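Local coordinates for protein soluble lytic transglycosylase B3 (Pseudomonas aeruginosa, PDB 5ANZ) that probably cleaves the glycan strands of peptidoglycan as a lytic transglycosylase in cell-wall turnover, and carries a bound calcium ion, at residues P95-K98 with Y99-A103; V358-S361 with R362-I366; D53-R56 with Q57-A61. All coordinates share one frame; numbering follows the deposited sequence.

Interaction 1 (P95-K98 with Y99-A103)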
ATOM      1  N   PRO A  95      13.297  -5.801  -7.720  1.00 47.69           N
ATOM      2  CA  PRO A  95      13.801  -4.477  -7.339  1.00 47.50           C
ATOM      3  C   PRO A  95      12.728  -3.414  -7.573  1.00 45.81           C
ATOM      4  O   PRO A  95      11.804  -3.645  -8.373  1.00 42.36           O
ATOM      5  CB  PRO A  95      15.013  -4.277  -8.256  1.00 54.28           C
ATOM      6  CG  PRO A  95      14.775  -5.191  -9.412  1.00 58.20           C
ATOM      7  CD  PRO A  95      14.032  -6.375  -8.858  1.00 54.05           C
ATOM      8  N   VAL A  96      12.829  -2.286  -6.874  1.00 38.02           N
ATOM      9  CA  VAL A  96      11.789  -1.269  -6.941  1.00 40.99           C
ATOM     10  C   VAL A  96      11.584  -0.785  -8.367  1.00 31.04           C
ATOM     11  O   VAL A  96      10.454  -0.558  -8.784  1.00 33.09           O
ATOM     12  CB  VAL A  96      12.100  -0.056  -6.039  1.00 43.10           C
ATOM     13  CG1 VAL A  96      11.066   1.049  -6.262  1.00 40.11           C
ATOM     14  CG2 VAL A  96      12.122  -0.474  -4.581  1.00 54.87           C
ATOM     15  N   TRP A  97      12.672  -0.643  -9.121  1.00 37.57           N
ATOM     16  CA  TRP A  97      12.549  -0.072 -10.461  1.00 33.84           C
ATOM     17  C   TRP A  97      11.690  -0.982 -11.346  1.00 33.40           C
ATOM     18  O   TRP A  97      10.986  -0.495 -12.232  1.00 32.93           O
ATOM     19  CB  TRP A  97      13.929   0.174 -11.088  1.00 41.73           C
ATOM     20  CG  TRP A  97      14.622  -1.035 -11.626  1.00 51.82           C
ATOM     21  CD1 TRP A  97      15.611  -1.751 -11.020  1.00 54.51           C
ATOM     22  CD2 TRP A  97      14.399  -1.655 -12.899  1.00 58.66           C
ATOM     23  NE1 TRP A  97      16.010  -2.787 -11.831  1.00 57.95           N
ATOM     24  CE2 TRP A  97      15.281  -2.749 -12.990  1.00 65.62           C
ATOM     25  CE3 TRP A  97      13.535  -1.392 -13.966  1.00 62.84           C
ATOM     26  CZ2 TRP A  97      15.322  -3.580 -14.101  1.00 68.21           C
ATOM     27  CZ3 TRP A  97      13.577  -2.221 -15.073  1.00 67.97           C
ATOM     28  CH2 TRP A  97      14.466  -3.302 -15.131  1.00 67.72           C
ATOM     29  N   LYS A  98      11.728  -2.292 -11.096  1.00 37.21           N
ATOM     30  CA  LYS A  98      10.915  -3.224 -11.884  1.00 38.22           C
ATOM     31  C   LYS A  98       9.466  -3.177 -11.426  1.00 40.01           C
ATOM     32  O   LYS A  98       8.545  -3.226 -12.245  1.00 34.73           O
ATOM     33  CB  LYS A  98      11.461  -4.655 -11.807  1.00 41.75           C
ATOM     34  CG  LYS A  98      12.475  -4.961 -12.915  1.00 56.01           C
ATOM     35  CD  LYS A  98      13.101  -6.345 -12.786  1.00 61.64           C
ATOM     36  CE  LYS A  98      14.072  -6.620 -13.936  1.00 65.26           C
ATOM     37  NZ  LYS A  98      14.824  -7.902 -13.774  1.00 66.75           N
ATOM     38  N   TYR A  99       9.261  -3.065 -10.118  1.00 31.52           N
ATOM     39  CA  TYR A  99       7.913  -2.853  -9.607  1.00 29.87           C
ATOM     40  C   TYR A  99       7.274  -1.620 -10.235  1.00 27.44           C
ATOM     41  O   TYR A  99       6.139  -1.665 -10.719  1.00 29.43           O
ATOM     42  CB  TYR A  99       7.937  -2.705  -8.095  1.00 31.73           C
ATOM     43  CG  TYR A  99       6.593  -2.359  -7.501  1.00 27.42           C
ATOM     44  CD1 TYR A  99       5.611  -3.328  -7.346  1.00 36.76           C
ATOM     45  CD2 TYR A  99       6.304  -1.062  -7.084  1.00 27.20           C
ATOM     46  CE1 TYR A  99       4.382  -3.018  -6.795  1.00 36.37           C
ATOM     47  CE2 TYR A  99       5.076  -0.745  -6.526  1.00 26.97           C
ATOM     48  CZ  TYR A  99       4.122  -1.725  -6.383  1.00 31.31           C
ATOM     49  OH  TYR A  99       2.895  -1.416  -5.838  1.00 32.27           O
ATOM     50  N   LEU A 100       8.019  -0.518 -10.235  1.00 27.55           N
ATOM     51  CA  LEU A 100       7.522   0.732 -10.784  1.00 25.23           C
ATOM     52  C   LEU A 100       7.301   0.631 -12.286  1.00 28.70           C
ATOM     53  O   LEU A 100       6.361   1.223 -12.816  1.00 30.56           O
ATOM     54  CB  LEU A 100       8.491   1.882 -10.483  1.00 27.25           C
ATOM     55  CG  LEU A 100       8.500   2.338  -9.027  1.00 28.94           C
ATOM     56  CD1 LEU A 100       9.624   3.343  -8.783  1.00 35.40           C
ATOM     57  CD2 LEU A 100       7.141   2.937  -8.681  1.00 28.33           C
ATOM     58  N   GLU A 101       8.174  -0.103 -12.970  1.00 28.25           N
ATOM     59  CA  GLU A 101       8.049  -0.263 -14.416  1.00 33.40           C
ATOM     60  C   GLU A 101       6.728  -0.953 -14.749  1.00 39.73           C
ATOM     61  O   GLU A 101       6.071  -0.613 -15.735  1.00 37.80           O
ATOM     62  CB  GLU A 101       9.227  -1.058 -14.988  1.00 40.95           C
ATOM     63  CG  GLU A 101       9.358  -0.976 -16.495  1.00 55.60           C
ATOM     64  CD  GLU A 101      10.498  -1.822 -17.031  1.00 68.33           C
ATOM     65  OE1 GLU A 101      10.735  -2.923 -16.489  1.00 69.99           O
ATOM     66  OE2 GLU A 101      11.160  -1.383 -17.993  1.00 78.81           O
ATOM     67  N   GLY A 102       6.345  -1.918 -13.917  1.00 30.73           N
ATOM     68  CA  GLY A 102       5.064  -2.592 -14.057  1.00 33.09           C
ATOM     69  C   GLY A 102       3.884  -1.701 -13.689  1.00 29.96           C
ATOM     70  O   GLY A 102       2.879  -1.645 -14.408  1.00 33.68           O
ATOM     71  N   ALA A 103       3.993  -1.005 -12.561  1.00 26.08           N
ATOM     72  CA  ALA A 103       2.922  -0.116 -12.100  1.00 26.55           C
ATOM     73  C   ALA A 103       2.630   1.014 -13.093  1.00 25.01           C
ATOM     74  O   ALA A 103       1.472   1.401 -13.295  1.00 24.83           O
ATOM     75  CB  ALA A 103       3.284   0.474 -10.728  1.00 26.14           C
TER
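Pro95 and Tyr99 open the first turn of helix 96-103, with Pro95 at the N-cap position. Tyr99 N donates to Pro95 O at 3.1 Å, in the carbonyl plane. Leu100 N donates to Val96 O at 2.8 Å and Gly102 N to Lys98 O at 3.1 Å. Glu101 N reaches Trp97 O at 2.9 Å, but from above the carbonyl plane, 35° out of it. Val96 and Leu100 lie side by side on one flank. Their branches meet at Val96 CG1 and Leu100 CD1, 3.7 Å apart. On another flank Trp97 runs beside Glu101. The indole CG sits between its own backbone N and carbonyl carbon (chi1 77°), which turns the six-membered ring out beside the Glu101 carboxylate, with the NE1 side toward the helix start. Glu101 OE1 comes to 3.3 Å from Trp97 CZ3, and OE2 lies at the ring edge, in plane. The aliphatic CG of Lys98 rests over one indole face, near the rim. Tyr99 instead leads away to Met143 of helix 134-145 and to Ala331 and Tyr332 of helix 330-343. Leu100 packs on Ala335 and Trp353. This is a short amphipathic alpha-helix with i to i+4 side-chain pairs, in the lysozyme-like transglycosylase region.

Interaction 2 (V358-S361 with R362-I366)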
ATOM      1  N   VAL A 358      20.103  -5.906  -7.259  1.00 67.56           N
ATOM      2  CA  VAL A 358      19.524  -7.219  -7.030  1.00 61.28           C
ATOM      3  C   VAL A 358      19.193  -7.313  -5.554  1.00 54.49           C
ATOM      4  O   VAL A 358      20.091  -7.439  -4.720  1.00 57.79           O
ATOM      5  CB  VAL A 358      20.468  -8.361  -7.434  1.00 59.48           C
ATOM      6  CG1 VAL A 358      19.901  -9.702  -6.979  1.00 57.48           C
ATOM      7  CG2 VAL A 358      20.695  -8.353  -8.941  1.00 64.46           C
ATOM      8  N   PRO A 359      17.897  -7.243  -5.222  1.00 47.25           N
ATOM      9  CA  PRO A 359      17.474  -7.167  -3.824  1.00 45.56           C
ATOM     10  C   PRO A 359      17.846  -8.426  -3.058  1.00 48.85           C
ATOM     11  O   PRO A 359      17.935  -9.501  -3.650  1.00 51.34           O
ATOM     12  CB  PRO A 359      15.959  -7.024  -3.929  1.00 54.45           C
ATOM     13  CG  PRO A 359      15.627  -7.761  -5.179  1.00 54.26           C
ATOM     14  CD  PRO A 359      16.754  -7.455  -6.125  1.00 50.79           C
ATOM     15  N   LEU A 360      18.074  -8.290  -1.757  1.00 45.37           N
ATOM     16  CA  LEU A 360      18.331  -9.447  -0.916  1.00 44.25           C
ATOM     17  C   LEU A 360      17.141 -10.400  -0.917  1.00 43.14           C
ATOM     18  O   LEU A 360      15.991  -9.966  -0.849  1.00 44.01           O
ATOM     19  CB  LEU A 360      18.644  -9.010   0.514  1.00 36.80           C
ATOM     20  CG  LEU A 360      19.937  -8.223   0.698  1.00 44.63           C
ATOM     21  CD1 LEU A 360      20.163  -7.919   2.169  1.00 44.45           C
ATOM     22  CD2 LEU A 360      21.109  -9.010   0.128  1.00 49.98           C
ATOM     23  N   SER A 361      17.418 -11.699  -0.991  1.00 41.70           N
ATOM     24  CA  SER A 361      16.365 -12.696  -0.834  1.00 45.62           C
ATOM     25  C   SER A 361      15.889 -12.716   0.615  1.00 43.52           C
ATOM     26  O   SER A 361      16.500 -12.085   1.487  1.00 40.74           O
ATOM     27  CB  SER A 361      16.859 -14.083  -1.244  1.00 47.52           C
ATOM     28  OG  SER A 361      17.830 -14.559  -0.329  1.00 47.97           O
ATOM     29  N   ARG A 362      14.799 -13.434   0.875  1.00 39.98           N
ATOM     30  CA  ARG A 362      14.260 -13.517   2.229  1.00 43.77           C
ATOM     31  C   ARG A 362      15.274 -14.123   3.208  1.00 45.93           C
ATOM     32  O   ARG A 362      15.496 -13.592   4.300  1.00 40.28           O
ATOM     33  CB  ARG A 362      12.967 -14.331   2.251  1.00 51.39           C
ATOM     34  CG  ARG A 362      12.309 -14.359   3.618  1.00 57.37           C
ATOM     35  CD  ARG A 362      11.122 -15.298   3.657  1.00 73.56           C
ATOM     36  NE  ARG A 362      10.594 -15.428   5.013  1.00 84.72           N
ATOM     37  CZ  ARG A 362      11.099 -16.240   5.935  1.00 90.54           C
ATOM     38  NH1 ARG A 362      12.150 -16.998   5.649  1.00 88.85           N
ATOM     39  NH2 ARG A 362      10.555 -16.295   7.143  1.00 94.68           N
ATOM     40  N   SER A 363      15.898 -15.229   2.817  1.00 39.27           N
ATOM     41  CA  SER A 363      16.892 -15.849   3.680  1.00 38.19           C
ATOM     42  C   SER A 363      18.091 -14.912   3.832  1.00 41.94           C
ATOM     43  O   SER A 363      18.729 -14.886   4.873  1.00 37.26           O
ATOM     44  CB  SER A 363      17.326 -17.211   3.142  1.00 54.68           C
ATOM     45  OG  SER A 363      17.902 -17.098   1.857  1.00 62.44           O
ATOM     46  N   GLN A 364      18.371 -14.121   2.801  1.00 36.96           N
ATOM     47  CA  GLN A 364      19.478 -13.170   2.871  1.00 35.85           C
ATOM     48  C   GLN A 364      19.196 -12.022   3.828  1.00 32.93           C
ATOM     49  O   GLN A 364      20.123 -11.502   4.470  1.00 33.06           O
ATOM     50  CB  GLN A 364      19.803 -12.625   1.477  1.00 38.17           C
ATOM     51  CG  GLN A 364      20.629 -13.588   0.640  1.00 44.74           C
ATOM     52  CD  GLN A 364      20.851 -13.100  -0.775  1.00 50.96           C
ATOM     53  OE1 GLN A 364      20.124 -12.239  -1.269  1.00 42.62           O
ATOM     54  NE2 GLN A 364      21.863 -13.653  -1.437  1.00 58.65           N
ATOM     55  N   ARG A 365      17.933 -11.609   3.923  1.00 35.69           N
ATOM     56  CA  ARG A 365      17.573 -10.552   4.866  1.00 34.39           C
ATOM     57  C   ARG A 365      17.748 -11.033   6.305  1.00 34.50           C
ATOM     58  O   ARG A 365      18.175 -10.275   7.188  1.00 32.43           O
ATOM     59  CB  ARG A 365      16.138 -10.084   4.639  1.00 34.20           C
ATOM     60  CG  ARG A 365      15.931  -9.339   3.315  1.00 34.43           C
ATOM     61  CD  ARG A 365      14.573  -8.648   3.258  1.00 40.28           C
ATOM     62  NE  ARG A 365      13.455  -9.585   3.337  1.00 41.49           N
ATOM     63  CZ  ARG A 365      12.901 -10.181   2.284  1.00 48.50           C
ATOM     64  NH1 ARG A 365      13.366  -9.951   1.063  1.00 44.99           N
ATOM     65  NH2 ARG A 365      11.883 -11.011   2.454  1.00 53.36           N
ATOM     66  N   ILE A 366      17.408 -12.292   6.544  1.00 32.32           N
ATOM     67  CA  ILE A 366      17.593 -12.888   7.861  1.00 32.92           C
ATOM     68  C   ILE A 366      19.068 -13.021   8.163  1.00 32.93           C
ATOM     69  O   ILE A 366      19.521 -12.709   9.275  1.00 34.06           O
ATOM     70  CB  ILE A 366      16.900 -14.265   7.946  1.00 34.28           C
ATOM     71  CG1 ILE A 366      15.388 -14.064   8.024  1.00 35.15           C
ATOM     72  CG2 ILE A 366      17.415 -15.068   9.143  1.00 38.86           C
ATOM     73  CD1 ILE A 366      14.588 -15.291   7.622  1.00 38.18           C
TER
HETATM   74  O   HOH W   1      20.676 -11.510  -3.983  1.00 51.23           O
HETATM   75  O   HOH W   2      15.216  -7.576  -0.058  1.00 51.67           O
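Ser361 ends an extended run from Val358 and is the N-cap of helix 362-374, where Arg365 N donates to Ser361 O at 2.9 Å. Ser361 and Gln364 form a capping box. Gln364 N donates to Ser361 OG at 3.2 Å, with a bent N-H...O angle of 146°. In return Ser361 N donates to Gln364 OE1 at 2.8 Å, and this bond is nearly straight at 169°. The serine OG stands between its backbone N and carbonyl carbon (chi1 68°), facing the backbone N of Gln364. The Gln364 chain is extended beyond CG and reaches back past the cap. It crosses Leu360 at about a right angle, and OE1 lies 3.7 Å from Leu360 CD2. A water also donates to Gln364 OE1, at 2.9 Å, and bonds weakly to Pro359 O. Thus two donors grip this oxygen. Arg365 bends at chi3 and curls back over the start of the helix. Ser361 C and Arg362 CA lie over its guanidinium. A second water links Arg365 NH1 to Leu360 O, donating to that oxygen at 2.6 Å. Arg365 NE bonds to Gly384 O. Glu91 OE2 accepts from both Ser361 OG and Ser363 OG. Leu360 and Gln364 pack on Pro411 and Leu414 of helix 411-417, while Ile366 meets Val382, so the cap sits between the loop around Glu91, helix 411-417 and the loop holding Val382 and Gly384.

Interaction 3 (D53-R56 with Q57-A61)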
ATOM      1  N   ASP A  53     -20.320 -23.955  12.791  1.00 42.09           N
ATOM      2  CA  ASP A  53     -21.488 -23.955  13.660  1.00 52.63           C
ATOM      3  C   ASP A  53     -21.190 -23.170  14.926  1.00 50.11           C
ATOM      4  O   ASP A  53     -22.064 -22.485  15.455  1.00 48.36           O
ATOM      5  CB  ASP A  53     -21.921 -25.382  13.994  1.00 58.09           C
ATOM      6  CG  ASP A  53     -22.437 -26.126  12.779  1.00 69.82           C
ATOM      7  OD1 ASP A  53     -22.843 -25.462  11.799  1.00 71.99           O
ATOM      8  OD2 ASP A  53     -22.435 -27.374  12.801  1.00 76.85           O
ATOM      9  N   ALA A  54     -19.948 -23.261  15.395  1.00 48.53           N
ATOM     10  CA  ALA A  54     -19.528 -22.518  16.577  1.00 51.38           C
ATOM     11  C   ALA A  54     -19.442 -21.029  16.255  1.00 42.19           C
ATOM     12  O   ALA A  54     -19.844 -20.192  17.067  1.00 52.72           O
ATOM     13  CB  ALA A  54     -18.190 -23.037  17.098  1.00 50.83           C
ATOM     14  N   PHE A  55     -18.931 -20.697  15.071  1.00 39.18           N
ATOM     15  CA  PHE A  55     -18.865 -19.297  14.666  1.00 37.29           C
ATOM     16  C   PHE A  55     -20.265 -18.725  14.441  1.00 42.88           C
ATOM     17  O   PHE A  55     -20.499 -17.542  14.664  1.00 37.62           O
ATOM     18  CB  PHE A  55     -18.024 -19.112  13.399  1.00 35.38           C
ATOM     19  CG  PHE A  55     -18.030 -17.697  12.885  1.00 33.19           C
ATOM     20  CD1 PHE A  55     -17.422 -16.676  13.609  1.00 33.21           C
ATOM     21  CD2 PHE A  55     -18.665 -17.382  11.700  1.00 31.52           C
ATOM     22  CE1 PHE A  55     -17.438 -15.367  13.142  1.00 32.28           C
ATOM     23  CE2 PHE A  55     -18.685 -16.077  11.229  1.00 38.97           C
ATOM     24  CZ  PHE A  55     -18.070 -15.066  11.961  1.00 31.54           C
ATOM     25  N   ARG A  56     -21.200 -19.567  14.009  1.00 40.85           N
ATOM     26  CA  ARG A  56     -22.557 -19.104  13.749  1.00 38.88           C
ATOM     27  C   ARG A  56     -23.162 -18.545  15.037  1.00 41.52           C
ATOM     28  O   ARG A  56     -23.926 -17.577  15.007  1.00 44.72           O
ATOM     29  CB  ARG A  56     -23.421 -20.241  13.183  1.00 39.87           C
ATOM     30  CG  ARG A  56     -24.833 -19.842  12.731  1.00 40.86           C
ATOM     31  CD  ARG A  56     -25.558 -21.062  12.144  1.00 47.45           C
ATOM     32  NE  ARG A  56     -26.764 -20.739  11.381  1.00 45.49           N
ATOM     33  CZ  ARG A  56     -27.998 -20.804  11.875  1.00 55.40           C
ATOM     34  NH1 ARG A  56     -28.187 -21.165  13.134  1.00 54.15           N
ATOM     35  NH2 ARG A  56     -29.046 -20.504  11.115  1.00 59.75           N
ATOM     36  N   GLN A  57     -22.805 -19.148  16.166  1.00 43.63           N
ATOM     37  CA  GLN A  57     -23.230 -18.636  17.462  1.00 46.48           C
ATOM     38  C   GLN A  57     -22.687 -17.227  17.703  1.00 45.73           C
ATOM     39  O   GLN A  57     -23.405 -16.356  18.187  1.00 55.61           O
ATOM     40  CB  GLN A  57     -22.792 -19.578  18.585  1.00 55.23           C
ATOM     41  CG  GLN A  57     -23.569 -20.881  18.620  1.00 63.59           C
ATOM     42  CD  GLN A  57     -25.058 -20.662  18.853  1.00 77.38           C
ATOM     43  OE1 GLN A  57     -25.461 -19.678  19.476  1.00 85.45           O
ATOM     44  NE2 GLN A  57     -25.880 -21.576  18.347  1.00 67.22           N
ATOM     45  N   GLN A  58     -21.428 -16.994  17.346  1.00 43.60           N
ATOM     46  CA  GLN A  58     -20.825 -15.680  17.549  1.00 44.45           C
ATOM     47  C   GLN A  58     -21.422 -14.640  16.607  1.00 47.02           C
ATOM     48  O   GLN A  58     -21.566 -13.474  16.973  1.00 47.84           O
ATOM     49  CB  GLN A  58     -19.308 -15.754  17.356  1.00 50.27           C
ATOM     50  CG  GLN A  58     -18.616 -16.640  18.373  1.00 57.85           C
ATOM     51  CD  GLN A  58     -17.152 -16.838  18.069  1.00 57.68           C
ATOM     52  OE1 GLN A  58     -16.775 -17.112  16.930  1.00 47.57           O
ATOM     53  NE2 GLN A  58     -16.313 -16.697  19.087  1.00 70.79           N
ATOM     54  N   ALA A  59     -21.753 -15.059  15.387  1.00 40.30           N
ATOM     55  CA  ALA A  59     -22.370 -14.157  14.423  1.00 39.69           C
ATOM     56  C   ALA A  59     -23.775 -13.748  14.869  1.00 45.84           C
ATOM     57  O   ALA A  59     -24.142 -12.573  14.779  1.00 46.52           O
ATOM     58  CB  ALA A  59     -22.411 -14.799  13.038  1.00 39.23           C
ATOM     59  N   LEU A  60     -24.558 -14.716  15.347  1.00 45.97           N
ATOM     60  CA  LEU A  60     -25.885 -14.433  15.866  1.00 56.01           C
ATOM     61  C   LEU A  60     -25.798 -13.468  17.043  1.00 53.93           C
ATOM     62  O   LEU A  60     -26.579 -12.527  17.148  1.00 52.72           O
ATOM     63  CB  LEU A  60     -26.585 -15.725  16.298  1.00 64.74           C
ATOM     64  CG  LEU A  60     -26.992 -16.720  15.210  1.00 65.03           C
ATOM     65  CD1 LEU A  60     -27.535 -18.004  15.836  1.00 71.18           C
ATOM     66  CD2 LEU A  60     -28.023 -16.094  14.285  1.00 62.52           C
ATOM     67  N   ALA A  61     -24.839 -13.723  17.928  1.00 57.16           N
ATOM     68  CA  ALA A  61     -24.618 -12.883  19.096  1.00 59.84           C
ATOM     69  C   ALA A  61     -24.106 -11.505  18.693  1.00 63.31           C
ATOM     70  O   ALA A  61     -24.160 -10.559  19.480  1.00 75.96           O
ATOM     71  CB  ALA A  61     -23.639 -13.553  20.047  1.00 63.25           C
TER
HETATM   72  O   HOH W   3     -24.511 -23.200  15.770  1.00 34.07           O
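Two torsions bring Phe55 and Gln58 together. Phe55 CG stands anti to the backbone N (chi1 175°), whereas Gln58 CG is anti to its carbonyl carbon (chi1 -64°) and the glutamine chain then extends back along the helix. The two side chains cross at about a right angle, with ring and amide planes 89° apart. Gln58 OE1 arrives at the edge of the ring, near its plane, 3.4 Å from Phe55 CD1. Ala59 CB stands 4.3 Å from Phe55 CE2, an apolar contact one turn on. The Phe55 ring also lies nearly parallel to that of Trp51. Gln57 bends at its second torsion, folding its amide toward the preceding turn. A water there donates to Asp53 O at 2.6 Å and is held weakly by Gln57 NE2. The backbone is helical but uneven. Gln57 N has only weak bonds, to Asp53 O and Ala54 O. Ala59 N to Phe55 O and Leu60 N to Arg56 O are firmer, each 2.9 Å. Leu60 CG lies 3.2 Å from Arg56 O. Arg56 extends away, and its NH2 forms a salt bridge with Asp70. Phe55 and Ala59 face Leu181 of helix 170-186 and Phe69 of helix 66-73. The helix is amphipathic: an aromatic and alanine face is buried against two helices. Gln57 and Gln58 lie on the exposed flank, where the Gln58 oxygen can meet the C-H edge of Phe55, a contact that is probably mildly favourable electrostatically.

Interaction 1 and interaction 2 are neighbours, with centres about 18 Å apart. They touch where Pro95 N lies 4.0 Å from Pro359 CG. This joins the start of helix 96-103 to the segment leading into the putative peptidoglycan-binding region. Interaction 3 is remote, its centre about 44 Å from that of interaction 1, across the chain's centre, and about 43 Å from that of interaction 2. The side chain of Tyr99 is about 11 Å from that of Tyr326, an N-acetyl-D-glucosamine-binding residue, though no sugar is bound in this structure. A bound di(hydroxyethyl)ether lies about 4 Å from the Tyr99 side chain, and one about 7 Å from that of Pro359. Interactions 2 and 3 lie away from the known sites.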